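Local coordinates for CRP-like protein Clp (Xanthomonas campestris pv. campestris, PDB 3IWZ), which acts as a global transcriptional regulator that binds c-di-GMP and activates or represses many genes, virulence factors among them, in the diffusible signal factor pathway, at residues D[29-34]-D[55-60]; D[33-38]-D[110-115]; D[63-68]-D[100-105]; D[74-79]-D[194-199]. All coordinates share one frame; numbering follows the deposited sequence.

Contact 1 (D[29-34]-D[55-60]); sequences RFLAHS and LYYVIS
L31, near the end of helix 24-32, and Y57 in strand 54-58 have the closest CA atoms of the two segments, yet these stay 8.8 Å apart, so the helix meets the strand through side chains, with no hydrogen bond between the segments. F30 has CG anti to its backbone N (chi1 166°), which starts the ring off toward the strand. Its rim atom CE2 comes to 4.0 Å from Y57 CB, and that CB lies in the plane of the phenylalanine ring, at its edge. One rim atom further on, F30 CZ is 4.4 Å from the methyl CD1 of L55. L31 divides its branches: CD2 reaches Y57 CD2 at 4.0 Å, the two side chains crossing at about a right angle, while CD1 meets I59 CD1 at 4.2 Å. I59 also sets its own CG1 at the edge of the Y57 ring, and with S60 it forms a classic beta bulge opposite E109, where the chain turns a corner. At the end of the helix, L31 O is gripped twice, by S34 N and by S34 OG, the hydroxyl oxygen lying on a lone pair, 2.8 Å from L31 O. L118 of helix 115-122 touches both F30 and L55, and F85 packs edge-to-face with Y57. This is an N-terminal helix laid against the beta-roll of a CRP-type cyclic nucleotide-binding domain.

Contact 2 (D[33-38]-D[110-115]); sequences HSHRRR and LAEISY
E112 O takes the N-H of H35 in an almost straight bond, 3.0 Å from H35 N with 177° at the hydrogen, and E112 N returns a bond to H35 O. R37 and L110 repeat the exchange two residues on, making a second hydrogen-bonded antiparallel pair; between them R36 and A111 form a non-hydrogen-bonded pair with CA atoms only 4.1 Å apart. On the face shared by H35, R37 and E112, the glutamate has CG between its backbone N and carbonyl carbon (chi1 59°) and runs extended from there. Its OE1 sits over one face of the R37 guanidinium, 3.1 Å from R37 NH2, with the two planes nearly perpendicular at 88°. No N-H points at the oxygen, so this salt bridge works by charge alone. The H35 ring lies alongside the same carboxylate, pointing the same way, its CD2 edge 4.1 Å from E112 OE1. On the face of R36 and A111, A111 CB lies 4.0 Å from R36 CG, while the R36 guanidinium goes on to E109. A111 CB also meets S34 OG, from the loop before the strand, at 3.4 Å, a hydroxyl bonded to L31 O. Just past the end of helix 24-32, H33 CB touches I113 CD1. S114 then N-caps helix 115-122, bonding R117 N. The pairing is an antiparallel sheet edge, strand 35-39 being outermost, in the beta-roll of the cyclic nucleotide-binding fold.

Contact 3 (D[63-68]-D[100-105]); sequences VSIIAE and VILRTR
V100 places its methyl CG2 3.6 Å from I65 CG2. I101 then exchanges backbone bonds with I66 in both directions, and their CB atoms stand 3.8 Å apart on one face of the sheet; beyond, I101 CD1 lies 3.7 Å from E68 CG. L102 turns to the other face with CG anti to its backbone N (chi1 171°), and its CD1 touches both I65 CD1, at 3.7 Å, and V63 CB. These two antiparallel strands are the inner pair of the second sheet of the cyclic nucleotide-binding beta-roll, and L102 reaches across to Y56 of the first. R103 O is gripped by two donors of S64 from opposite faces of its plane, the backbone N and the hydroxyl OG, the latter at 3.2 Å; R103 N closes the pair on S64 O at 2.9 Å. I66 CD1 lies over one face of the R103 guanidinium, though so short an approach is doubtful, and the group makes salt bridges to D44 and E74. T104 meets V63 CG1 with its CA and, a little further off, its methyl CG2, while OG1 bonds P40 O and T43 N. R105 brings CD to 3.7 Å from V63 O; its NH1 bonds S62 OG, and the R105 guanidinium forms a cation-pi contact with Y79.

Contact 4 (D[74-79]-D[194-199]); sequences ELVLGY and ARLVGC
The first helix of the predicted helix-turn-helix, 190-197, sets R195 and L196 of its last turn on the outermost strand 74-80 of the cyclic nucleotide-binding domain. V76 N donates to R195 O at 2.8 Å, the donor standing 43° out of the carbonyl plane, and L75 CA comes near the same oxygen. E74 and R195 lie side by side and point the same way, carboxylate and guanidinium planes 62° apart. R195 NH2 gives a bent bond to E74 OE1 at 3.2 Å, part of a salt bridge. Each charge has a second partner, R103 for E74 OE2 and E192 for R195 NE. The contact thus joins the ligand-binding and DNA-binding domains of one CRP-like subunit, a junction that may be affected when c-di-GMP, as it appears to, shifts the protein to an open, inactive form. L196 lies alongside V76, with its CD2 3.6 Å from V76 CG1. Y79 crosses L196 at about a right angle and brings OH to 3.7 Å from L196 CD1, the same hydroxyl bonding E192 OE1. L75 has CG anti to its backbone N (chi1 -179°), and its CD1 lies 3.7 Å from the CA of G198, which has positive phi where the helix ends. L75 also packs on F157 of the second subunit.

Overall arrangement
From the N terminus, helix 24-32 comes first, and contact 1 closes the shortest loop by bringing it onto strand 54-58. Contact 2 starts from the same stretch, sharing H33 and S34, and closes a longer loop on strand 108-114, which neighbours 54-58 in the first sheet; the two contacts touch. Contact 3 lies in series after contact 1 and wholly within the span of contact 2, closing the loop between strands 63-68 and 101-104 of the second sheet. Contact 4 closes the longest loop, from strand 74-80 to helix 190-197 of the DNA-binding domain, and crosses contacts 2 and 3 in chain order. Strands 63-68 and 74-80 being neighbours, contacts 3 and 4 touch, with centres about 10 Å apart.

Contact 1 (D[29-34]-D[55-60])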
loop_
_atom_site.group_PDB
_atom_site.type_symbol
_atom_site.label_atom_id
_atom_site.label_comp_id
_atom_site.label_asym_id
_atom_site.label_seq_id
_atom_site.Cartn_x
_atom_site.Cartn_y
_atom_site.Cartn_z
ATOM N N ARG D 29 -13.804 8.872 23.758
ATOM C CA ARG D 29 -14.226 10.220 23.401
ATOM C C ARG D 29 -14.460 10.275 21.904
ATOM O O ARG D 29 -15.374 10.941 21.434
ATOM C CB ARG D 29 -13.171 11.246 23.795
ATOM C CG ARG D 29 -13.051 11.452 25.284
ATOM C CD ARG D 29 -12.254 12.706 25.586
ATOM N NE ARG D 29 -10.844 12.547 25.261
ATOM C CZ ARG D 29 -10.029 11.720 25.905
ATOM N NH1 ARG D 29 -8.755 11.628 25.554
ATOM N NH2 ARG D 29 -10.493 10.986 26.903
ATOM N N PHE D 30 -13.625 9.567 21.155
ATOM C CA PHE D 30 -13.766 9.542 19.711
ATOM C C PHE D 30 -15.098 8.906 19.328
ATOM O O PHE D 30 -15.760 9.358 18.396
ATOM C CB PHE D 30 -12.623 8.757 19.070
ATOM C CG PHE D 30 -12.869 8.419 17.637
ATOM C CD1 PHE D 30 -12.843 9.405 16.663
ATOM C CD2 PHE D 30 -13.179 7.117 17.264
ATOM C CE1 PHE D 30 -13.128 9.107 15.330
ATOM C CE2 PHE D 30 -13.469 6.804 15.930
ATOM C CZ PHE D 30 -13.442 7.804 14.960
ATOM N N LEU D 31 -15.485 7.857 20.048
ATOM C CA LEU D 31 -16.734 7.157 19.775
ATOM C C LEU D 31 -17.957 7.936 20.257
ATOM O O LEU D 31 -19.055 7.777 19.725
ATOM C CB LEU D 31 -16.718 5.772 20.428
ATOM C CG LEU D 31 -15.626 4.792 19.987
ATOM C CD1 LEU D 31 -15.845 3.456 20.683
ATOM C CD2 LEU D 31 -15.659 4.620 18.472
ATOM N N ALA D 32 -17.762 8.786 21.260
ATOM C CA ALA D 32 -18.857 9.580 21.801
ATOM C C ALA D 32 -19.564 10.386 20.710
ATOM O O ALA D 32 -20.730 10.745 20.863
ATOM C CB ALA D 32 -18.341 10.522 22.902
ATOM N N HIS D 33 -18.861 10.667 19.615
ATOM C CA HIS D 33 -19.436 11.439 18.512
ATOM C C HIS D 33 -19.758 10.560 17.303
ATOM O O HIS D 33 -20.168 11.062 16.256
ATOM C CB HIS D 33 -18.475 12.551 18.054
ATOM C CG HIS D 33 -18.041 13.482 19.146
ATOM N ND1 HIS D 33 -16.984 13.206 19.987
ATOM C CD2 HIS D 33 -18.507 14.699 19.517
ATOM C CE1 HIS D 33 -16.813 14.212 20.825
ATOM N NE2 HIS D 33 -17.725 15.130 20.562
ATOM N N SER D 34 -19.577 9.251 17.441
ATOM C CA SER D 34 -19.839 8.341 16.334
ATOM C C SER D 34 -21.179 7.617 16.412
ATOM O O SER D 34 -21.795 7.516 17.474
ATOM C CB SER D 34 -18.733 7.295 16.246
ATOM O OG SER D 34 -18.818 6.406 17.340
ATOM N N LEU D 55 -15.752 7.818 7.693
ATOM C CA LEU D 55 -14.635 7.036 8.180
ATOM C C LEU D 55 -15.271 5.940 9.021
ATOM O O LEU D 55 -16.307 6.157 9.639
ATOM C CB LEU D 55 -13.738 7.908 9.063
ATOM C CG LEU D 55 -12.287 7.544 9.378
ATOM C CD1 LEU D 55 -12.007 7.947 10.828
ATOM C CD2 LEU D 55 -12.028 6.076 9.191
ATOM N N TYR D 56 -14.666 4.761 9.037
ATOM C CA TYR D 56 -15.195 3.676 9.844
ATOM C C TYR D 56 -14.163 3.188 10.840
ATOM O O TYR D 56 -12.972 3.166 10.550
ATOM C CB TYR D 56 -15.621 2.511 8.966
ATOM C CG TYR D 56 -16.838 2.786 8.123
ATOM C CD1 TYR D 56 -18.114 2.780 8.685
ATOM C CD2 TYR D 56 -16.719 3.021 6.758
ATOM C CE1 TYR D 56 -19.237 2.991 7.909
ATOM C CE2 TYR D 56 -17.841 3.237 5.972
ATOM C CZ TYR D 56 -19.095 3.219 6.553
ATOM O OH TYR D 56 -20.205 3.420 5.775
ATOM N N TYR D 57 -14.640 2.809 12.019
ATOM C CA TYR D 57 -13.795 2.270 13.074
ATOM C C TYR D 57 -14.422 0.925 13.437
ATOM O O TYR D 57 -15.583 0.872 13.842
ATOM C CB TYR D 57 -13.803 3.191 14.291
ATOM C CG TYR D 57 -13.062 2.628 15.478
ATOM C CD1 TYR D 57 -11.703 2.874 15.662
ATOM C CD2 TYR D 57 -13.716 1.836 16.413
ATOM C CE1 TYR D 57 -11.016 2.342 16.750
ATOM C CE2 TYR D 57 -13.044 1.300 17.505
ATOM C CZ TYR D 57 -11.695 1.557 17.667
ATOM O OH TYR D 57 -11.035 1.029 18.748
ATOM N N VAL D 58 -13.664 -0.154 13.259
ATOM C CA VAL D 58 -14.147 -1.494 13.564
ATOM C C VAL D 58 -14.185 -1.728 15.071
ATOM O O VAL D 58 -13.144 -1.883 15.707
ATOM C CB VAL D 58 -13.238 -2.589 12.952
ATOM C CG1 VAL D 58 -13.835 -3.960 13.220
ATOM C CG2 VAL D 58 -13.047 -2.362 11.465
ATOM N N ILE D 59 -15.388 -1.757 15.634
ATOM C CA ILE D 59 -15.549 -1.983 17.063
ATOM C C ILE D 59 -15.473 -3.471 17.378
ATOM O O ILE D 59 -14.847 -3.886 18.358
ATOM C CB ILE D 59 -16.891 -1.413 17.575
ATOM C CG1 ILE D 59 -16.819 0.119 17.603
ATOM C CG2 ILE D 59 -17.197 -1.969 18.968
ATOM C CD1 ILE D 59 -18.029 0.805 18.201
ATOM N N SER D 60 -16.119 -4.271 16.543
ATOM C CA SER D 60 -16.116 -5.709 16.712
ATOM C C SER D 60 -16.364 -6.302 15.348
ATOM O O SER D 60 -17.014 -5.689 14.508
ATOM C CB SER D 60 -17.227 -6.161 17.665
ATOM O OG SER D 60 -18.497 -6.142 17.029
#

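Contact 2 (D[33-38]-D[110-115])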
loop_
_atom_site.group_PDB
_atom_site.type_symbol
_atom_site.label_atom_id
_atom_site.label_comp_id
_atom_site.label_asym_id
_atom_site.label_seq_id
_atom_site.Cartn_x
_atom_site.Cartn_y
_atom_site.Cartn_z
ATOM N N HIS D 33 -18.861 10.667 19.615
ATOM C CA HIS D 33 -19.436 11.439 18.512
ATOM C C HIS D 33 -19.758 10.560 17.303
ATOM O O HIS D 33 -20.168 11.062 16.256
ATOM C CB HIS D 33 -18.475 12.551 18.054
ATOM C CG HIS D 33 -18.041 13.482 19.146
ATOM N ND1 HIS D 33 -16.984 13.206 19.987
ATOM C CD2 HIS D 33 -18.507 14.699 19.517
ATOM C CE1 HIS D 33 -16.813 14.212 20.825
ATOM N NE2 HIS D 33 -17.725 15.130 20.562
ATOM N N SER D 34 -19.577 9.251 17.441
ATOM C CA SER D 34 -19.839 8.341 16.334
ATOM C C SER D 34 -21.179 7.617 16.412
ATOM O O SER D 34 -21.795 7.516 17.474
ATOM C CB SER D 34 -18.733 7.295 16.246
ATOM O OG SER D 34 -18.818 6.406 17.340
ATOM N N HIS D 35 -21.603 7.099 15.263
ATOM C CA HIS D 35 -22.851 6.361 15.131
ATOM C C HIS D 35 -22.528 4.877 14.941
ATOM O O HIS D 35 -22.097 4.452 13.864
ATOM C CB HIS D 35 -23.639 6.901 13.926
ATOM C CG HIS D 35 -24.985 6.266 13.732
ATOM N ND1 HIS D 35 -25.813 5.935 14.784
ATOM C CD2 HIS D 35 -25.666 5.954 12.603
ATOM C CE1 HIS D 35 -26.948 5.443 14.312
ATOM N NE2 HIS D 35 -26.884 5.445 12.993
ATOM N N ARG D 36 -22.717 4.096 15.998
ATOM C CA ARG D 36 -22.457 2.662 15.952
ATOM C C ARG D 36 -23.599 1.931 15.252
ATOM O O ARG D 36 -24.769 2.128 15.576
ATOM C CB ARG D 36 -22.300 2.104 17.374
ATOM C CG ARG D 36 -21.029 2.530 18.110
ATOM C CD ARG D 36 -21.372 3.150 19.459
ATOM N NE ARG D 36 -20.390 2.846 20.501
ATOM C CZ ARG D 36 -20.122 1.622 20.949
ATOM N NH1 ARG D 36 -20.761 0.574 20.441
ATOM N NH2 ARG D 36 -19.224 1.440 21.914
ATOM N N ARG D 37 -23.257 1.081 14.293
ATOM C CA ARG D 37 -24.264 0.322 13.566
ATOM C C ARG D 37 -23.803 -1.117 13.369
ATOM O O ARG D 37 -22.645 -1.361 13.026
ATOM C CB ARG D 37 -24.530 0.961 12.204
ATOM C CG ARG D 37 -25.583 0.236 11.379
ATOM C CD ARG D 37 -25.705 0.837 9.980
ATOM N NE ARG D 37 -25.894 2.287 10.012
ATOM C CZ ARG D 37 -25.975 3.055 8.929
ATOM N NH1 ARG D 37 -25.885 2.512 7.721
ATOM N NH2 ARG D 37 -26.144 4.366 9.052
ATOM N N ARG D 38 -24.712 -2.062 13.591
ATOM C CA ARG D 38 -24.410 -3.481 13.429
ATOM C C ARG D 38 -24.566 -3.881 11.961
ATOM O O ARG D 38 -25.477 -3.415 11.281
ATOM C CB ARG D 38 -25.353 -4.321 14.303
ATOM C CG ARG D 38 -25.246 -4.043 15.805
ATOM C CD ARG D 38 -24.094 -4.803 16.465
ATOM N NE ARG D 38 -24.396 -6.221 16.657
ATOM C CZ ARG D 38 -25.393 -6.679 17.412
ATOM N NH1 ARG D 38 -26.191 -5.833 18.054
ATOM N NH2 ARG D 38 -25.601 -7.984 17.517
ATOM N N LEU D 110 -19.626 -1.445 13.601
ATOM C CA LEU D 110 -18.751 -0.402 13.077
ATOM C C LEU D 110 -19.261 0.967 13.482
ATOM O O LEU D 110 -20.445 1.260 13.350
ATOM C CB LEU D 110 -18.681 -0.469 11.545
ATOM C CG LEU D 110 -18.268 -1.797 10.900
ATOM C CD1 LEU D 110 -18.263 -1.650 9.393
ATOM C CD2 LEU D 110 -16.901 -2.216 11.397
ATOM N N ALA D 111 -18.363 1.803 13.982
ATOM C CA ALA D 111 -18.722 3.151 14.378
ATOM C C ALA D 111 -18.285 4.067 13.245
ATOM O O ALA D 111 -17.108 4.093 12.893
ATOM C CB ALA D 111 -18.006 3.528 15.668
ATOM N N GLU D 112 -19.223 4.808 12.666
ATOM C CA GLU D 112 -18.888 5.713 11.580
ATOM C C GLU D 112 -19.021 7.184 11.965
ATOM O O GLU D 112 -19.814 7.547 12.840
ATOM C CB GLU D 112 -19.749 5.423 10.339
ATOM C CG GLU D 112 -21.247 5.546 10.545
ATOM C CD GLU D 112 -22.018 5.567 9.231
ATOM O OE1 GLU D 112 -23.261 5.453 9.276
ATOM O OE2 GLU D 112 -21.388 5.710 8.156
ATOM N N ILE D 113 -18.218 8.016 11.310
ATOM C CA ILE D 113 -18.215 9.458 11.527
ATOM C C ILE D 113 -17.763 10.138 10.239
ATOM O O ILE D 113 -16.792 9.711 9.602
ATOM C CB ILE D 113 -17.265 9.870 12.679
ATOM C CG1 ILE D 113 -17.502 11.343 13.035
ATOM C CG2 ILE D 113 -15.804 9.670 12.260
ATOM C CD1 ILE D 113 -16.864 11.772 14.343
ATOM N N SER D 114 -18.478 11.190 9.852
ATOM C CA SER D 114 -18.160 11.918 8.629
ATOM C C SER D 114 -16.811 12.607 8.755
ATOM O O SER D 114 -16.424 13.037 9.844
ATOM C CB SER D 114 -19.236 12.966 8.338
ATOM O OG SER D 114 -19.229 13.990 9.319
ATOM N N TYR D 115 -16.093 12.716 7.642
ATOM C CA TYR D 115 -14.794 13.376 7.671
ATOM C C TYR D 115 -14.956 14.821 8.154
ATOM O O TYR D 115 -14.275 15.266 9.079
ATOM C CB TYR D 115 -14.151 13.402 6.275
ATOM C CG TYR D 115 -13.935 12.054 5.616
ATOM C CD1 TYR D 115 -13.473 10.956 6.347
ATOM C CD2 TYR D 115 -14.130 11.899 4.245
ATOM C CE1 TYR D 115 -13.208 9.742 5.726
ATOM C CE2 TYR D 115 -13.869 10.696 3.617
ATOM C CZ TYR D 115 -13.406 9.622 4.361
ATOM O OH TYR D 115 -13.120 8.451 3.729
#

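Contact 3 (D[63-68]-D[100-105])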
loop_
_atom_site.group_PDB
_atom_site.type_symbol
_atom_site.label_atom_id
_atom_site.label_comp_id
_atom_site.label_asym_id
_atom_site.label_seq_id
_atom_site.Cartn_x
_atom_site.Cartn_y
_atom_site.Cartn_z
ATOM N N VAL D 63 -13.525 -7.567 8.903
ATOM C CA VAL D 63 -13.847 -7.038 7.585
ATOM C C VAL D 63 -12.685 -7.295 6.634
ATOM O O VAL D 63 -11.591 -7.691 7.040
ATOM C CB VAL D 63 -14.113 -5.510 7.617
ATOM C CG1 VAL D 63 -15.340 -5.199 8.479
ATOM C CG2 VAL D 63 -12.893 -4.787 8.150
ATOM N N SER D 64 -12.923 -7.080 5.353
ATOM C CA SER D 64 -11.875 -7.281 4.381
ATOM C C SER D 64 -11.893 -6.082 3.445
ATOM O O SER D 64 -12.944 -5.485 3.224
ATOM C CB SER D 64 -12.118 -8.569 3.591
ATOM O OG SER D 64 -13.254 -8.442 2.751
ATOM N N ILE D 65 -10.724 -5.718 2.932
ATOM C CA ILE D 65 -10.616 -4.616 1.980
ATOM C C ILE D 65 -10.290 -5.306 0.664
ATOM O O ILE D 65 -9.282 -6.003 0.556
ATOM C CB ILE D 65 -9.484 -3.635 2.334
ATOM C CG1 ILE D 65 -9.770 -2.941 3.670
ATOM C CG2 ILE D 65 -9.327 -2.606 1.225
ATOM C CD1 ILE D 65 -10.968 -2.017 3.664
ATOM N N ILE D 66 -11.150 -5.119 -0.328
ATOM C CA ILE D 66 -10.966 -5.758 -1.616
ATOM C C ILE D 66 -10.886 -4.751 -2.757
ATOM O O ILE D 66 -11.583 -3.738 -2.754
ATOM C CB ILE D 66 -12.132 -6.745 -1.893
ATOM C CG1 ILE D 66 -12.469 -7.517 -0.613
ATOM C CG2 ILE D 66 -11.742 -7.724 -3.004
ATOM C CD1 ILE D 66 -13.499 -8.627 -0.799
ATOM N N ALA D 67 -10.029 -5.036 -3.732
ATOM C CA ALA D 67 -9.870 -4.172 -4.900
ATOM C C ALA D 67 -10.460 -4.910 -6.093
ATOM O O ALA D 67 -10.361 -6.135 -6.181
ATOM C CB ALA D 67 -8.390 -3.876 -5.148
ATOM N N GLU D 68 -11.081 -4.167 -7.003
ATOM C CA GLU D 68 -11.688 -4.760 -8.183
ATOM C C GLU D 68 -10.937 -4.379 -9.449
ATOM O O GLU D 68 -10.238 -3.368 -9.487
ATOM C CB GLU D 68 -13.140 -4.295 -8.337
ATOM C CG GLU D 68 -14.127 -4.900 -7.366
ATOM C CD GLU D 68 -15.466 -5.204 -8.029
ATOM O OE1 GLU D 68 -15.984 -4.318 -8.745
ATOM O OE2 GLU D 68 -15.998 -6.326 -7.825
ATOM N N VAL D 100 -12.096 1.043 -3.129
ATOM C CA VAL D 100 -12.077 -0.380 -2.808
ATOM C C VAL D 100 -13.383 -0.830 -2.164
ATOM O O VAL D 100 -14.245 -0.009 -1.836
ATOM C CB VAL D 100 -10.939 -0.719 -1.810
ATOM C CG1 VAL D 100 -9.609 -0.229 -2.339
ATOM C CG2 VAL D 100 -11.231 -0.097 -0.453
ATOM N N ILE D 101 -13.494 -2.140 -1.974
ATOM C CA ILE D 101 -14.642 -2.768 -1.332
ATOM C C ILE D 101 -14.317 -3.044 0.130
ATOM O O ILE D 101 -13.236 -3.546 0.444
ATOM C CB ILE D 101 -14.975 -4.151 -1.925
ATOM C CG1 ILE D 101 -15.241 -4.061 -3.424
ATOM C CG2 ILE D 101 -16.189 -4.724 -1.210
ATOM C CD1 ILE D 101 -15.601 -5.414 -4.055
ATOM N N LEU D 102 -15.261 -2.712 1.009
ATOM C CA LEU D 102 -15.152 -2.970 2.441
ATOM C C LEU D 102 -16.235 -4.017 2.702
ATOM O O LEU D 102 -17.432 -3.712 2.664
ATOM C CB LEU D 102 -15.444 -1.715 3.260
ATOM C CG LEU D 102 -15.555 -1.941 4.770
ATOM C CD1 LEU D 102 -14.212 -2.417 5.324
ATOM C CD2 LEU D 102 -15.994 -0.654 5.456
ATOM N N ARG D 103 -15.811 -5.246 2.967
ATOM C CA ARG D 103 -16.733 -6.357 3.166
ATOM C C ARG D 103 -16.571 -7.056 4.516
ATOM O O ARG D 103 -15.471 -7.473 4.884
ATOM C CB ARG D 103 -16.524 -7.338 2.007
ATOM C CG ARG D 103 -17.169 -8.702 2.112
ATOM C CD ARG D 103 -16.754 -9.546 0.904
ATOM N NE ARG D 103 -17.221 -8.962 -0.356
ATOM C CZ ARG D 103 -16.794 -9.329 -1.564
ATOM N NH1 ARG D 103 -15.877 -10.283 -1.697
ATOM N NH2 ARG D 103 -17.291 -8.744 -2.641
ATOM N N THR D 104 -17.668 -7.165 5.263
ATOM C CA THR D 104 -17.651 -7.844 6.562
ATOM C C THR D 104 -17.420 -9.339 6.325
ATOM O O THR D 104 -17.992 -9.919 5.405
ATOM C CB THR D 104 -18.994 -7.685 7.315
ATOM O OG1 THR D 104 -20.051 -8.282 6.541
ATOM C CG2 THR D 104 -19.302 -6.213 7.565
ATOM N N ARG D 105 -16.582 -9.961 7.145
ATOM C CA ARG D 105 -16.309 -11.391 6.997
ATOM C C ARG D 105 -17.118 -12.140 8.040
ATOM O O ARG D 105 -17.310 -13.350 7.948
ATOM C CB ARG D 105 -14.830 -11.683 7.201
ATOM C CG ARG D 105 -13.891 -10.944 6.276
ATOM C CD ARG D 105 -12.458 -11.240 6.681
ATOM N NE ARG D 105 -12.190 -12.671 6.605
ATOM C CZ ARG D 105 -11.632 -13.377 7.582
ATOM N NH1 ARG D 105 -11.286 -12.782 8.714
ATOM N NH2 ARG D 105 -11.420 -14.678 7.428
#

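Contact 4 (D[74-79]-D[194-199])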
loop_
_atom_site.group_PDB
_atom_site.type_symbol
_atom_site.label_atom_id
_atom_site.label_comp_id
_atom_site.label_asym_id
_atom_site.label_seq_id
_atom_site.Cartn_x
_atom_site.Cartn_y
_atom_site.Cartn_z
ATOM N N GLU D 74 -11.475 -10.004 -8.130
ATOM C CA GLU D 74 -11.227 -9.388 -6.839
ATOM C C GLU D 74 -9.906 -9.840 -6.229
ATOM O O GLU D 74 -9.470 -10.974 -6.409
ATOM C CB GLU D 74 -12.355 -9.715 -5.854
ATOM C CG GLU D 74 -13.753 -9.313 -6.305
ATOM C CD GLU D 74 -14.775 -9.474 -5.198
ATOM O OE1 GLU D 74 -14.883 -10.583 -4.635
ATOM O OE2 GLU D 74 -15.473 -8.488 -4.887
ATOM N N LEU D 75 -9.277 -8.932 -5.495
ATOM C CA LEU D 75 -8.028 -9.218 -4.812
ATOM C C LEU D 75 -8.149 -8.697 -3.378
ATOM O O LEU D 75 -8.231 -7.483 -3.141
ATOM C CB LEU D 75 -6.848 -8.538 -5.524
ATOM C CG LEU D 75 -5.439 -8.756 -4.953
ATOM C CD1 LEU D 75 -5.025 -10.219 -5.117
ATOM C CD2 LEU D 75 -4.442 -7.842 -5.682
ATOM N N VAL D 76 -8.194 -9.624 -2.427
ATOM C CA VAL D 76 -8.265 -9.266 -1.022
ATOM C C VAL D 76 -6.920 -8.633 -0.673
ATOM O O VAL D 76 -5.862 -9.211 -0.947
ATOM C CB VAL D 76 -8.499 -10.524 -0.145
ATOM C CG1 VAL D 76 -8.324 -10.192 1.332
ATOM C CG2 VAL D 76 -9.891 -11.071 -0.399
ATOM N N LEU D 77 -6.952 -7.440 -0.091
ATOM C CA LEU D 77 -5.709 -6.770 0.271
ATOM C C LEU D 77 -5.421 -6.984 1.743
ATOM O O LEU D 77 -4.316 -6.708 2.209
ATOM C CB LEU D 77 -5.786 -5.270 -0.010
ATOM C CG LEU D 77 -6.288 -4.856 -1.388
ATOM C CD1 LEU D 77 -6.140 -3.358 -1.530
ATOM C CD2 LEU D 77 -5.508 -5.557 -2.465
ATOM N N GLY D 78 -6.420 -7.465 2.474
ATOM C CA GLY D 78 -6.231 -7.710 3.892
ATOM C C GLY D 78 -7.491 -7.843 4.734
ATOM O O GLY D 78 -8.592 -7.472 4.315
ATOM N N TYR D 79 -7.317 -8.398 5.928
ATOM C CA TYR D 79 -8.408 -8.570 6.872
ATOM C C TYR D 79 -8.089 -7.637 8.017
ATOM O O TYR D 79 -6.922 -7.352 8.283
ATOM C CB TYR D 79 -8.476 -10.008 7.395
ATOM C CG TYR D 79 -8.686 -11.051 6.322
ATOM C CD1 TYR D 79 -9.564 -10.825 5.261
ATOM C CD2 TYR D 79 -8.042 -12.288 6.394
ATOM C CE1 TYR D 79 -9.800 -11.805 4.301
ATOM C CE2 TYR D 79 -8.276 -13.279 5.440
ATOM C CZ TYR D 79 -9.155 -13.030 4.400
ATOM O OH TYR D 79 -9.391 -14.012 3.470
ATOM N N ALA D 194 -8.549 -17.906 -3.932
ATOM C CA ALA D 194 -8.270 -17.330 -5.238
ATOM C C ALA D 194 -8.256 -15.797 -5.181
ATOM O O ALA D 194 -7.543 -15.146 -5.941
ATOM C CB ALA D 194 -9.293 -17.811 -6.237
ATOM N N ARG D 195 -9.048 -15.223 -4.283
ATOM C CA ARG D 195 -9.097 -13.773 -4.133
ATOM C C ARG D 195 -7.884 -13.288 -3.343
ATOM O O ARG D 195 -7.472 -12.134 -3.455
ATOM C CB ARG D 195 -10.385 -13.352 -3.416
ATOM C CG ARG D 195 -11.604 -13.324 -4.309
ATOM C CD ARG D 195 -12.807 -12.704 -3.609
ATOM N NE ARG D 195 -13.347 -13.581 -2.580
ATOM C CZ ARG D 195 -14.621 -13.949 -2.508
ATOM N NH1 ARG D 195 -15.025 -14.757 -1.534
ATOM N NH2 ARG D 195 -15.492 -13.511 -3.411
ATOM N N LEU D 196 -7.315 -14.181 -2.545
ATOM C CA LEU D 196 -6.153 -13.842 -1.742
ATOM C C LEU D 196 -4.872 -13.800 -2.552
ATOM O O LEU D 196 -4.086 -12.857 -2.426
ATOM C CB LEU D 196 -5.991 -14.835 -0.588
ATOM C CG LEU D 196 -6.916 -14.613 0.608
ATOM C CD1 LEU D 196 -6.858 -15.804 1.541
ATOM C CD2 LEU D 196 -6.503 -13.347 1.327
ATOM N N VAL D 197 -4.661 -14.811 -3.386
ATOM C CA VAL D 197 -3.439 -14.878 -4.189
ATOM C C VAL D 197 -3.572 -14.266 -5.570
ATOM O O VAL D 197 -2.598 -14.195 -6.308
ATOM C CB VAL D 197 -2.952 -16.338 -4.363
ATOM C CG1 VAL D 197 -2.737 -16.977 -3.007
ATOM C CG2 VAL D 197 -3.955 -17.133 -5.182
ATOM N N GLY D 198 -4.780 -13.842 -5.918
ATOM C CA GLY D 198 -5.010 -13.237 -7.211
ATOM C C GLY D 198 -5.004 -14.236 -8.352
ATOM O O GLY D 198 -4.234 -14.085 -9.305
ATOM N N CYS D 199 -5.847 -15.263 -8.254
ATOM C CA CYS D 199 -5.946 -16.276 -9.302
ATOM C C CYS D 199 -7.407 -16.688 -9.441
ATOM O O CYS D 199 -8.228 -16.373 -8.580
ATOM C CB CYS D 199 -5.089 -17.506 -8.965
ATOM S SG CYS D 199 -5.679 -18.504 -7.577
#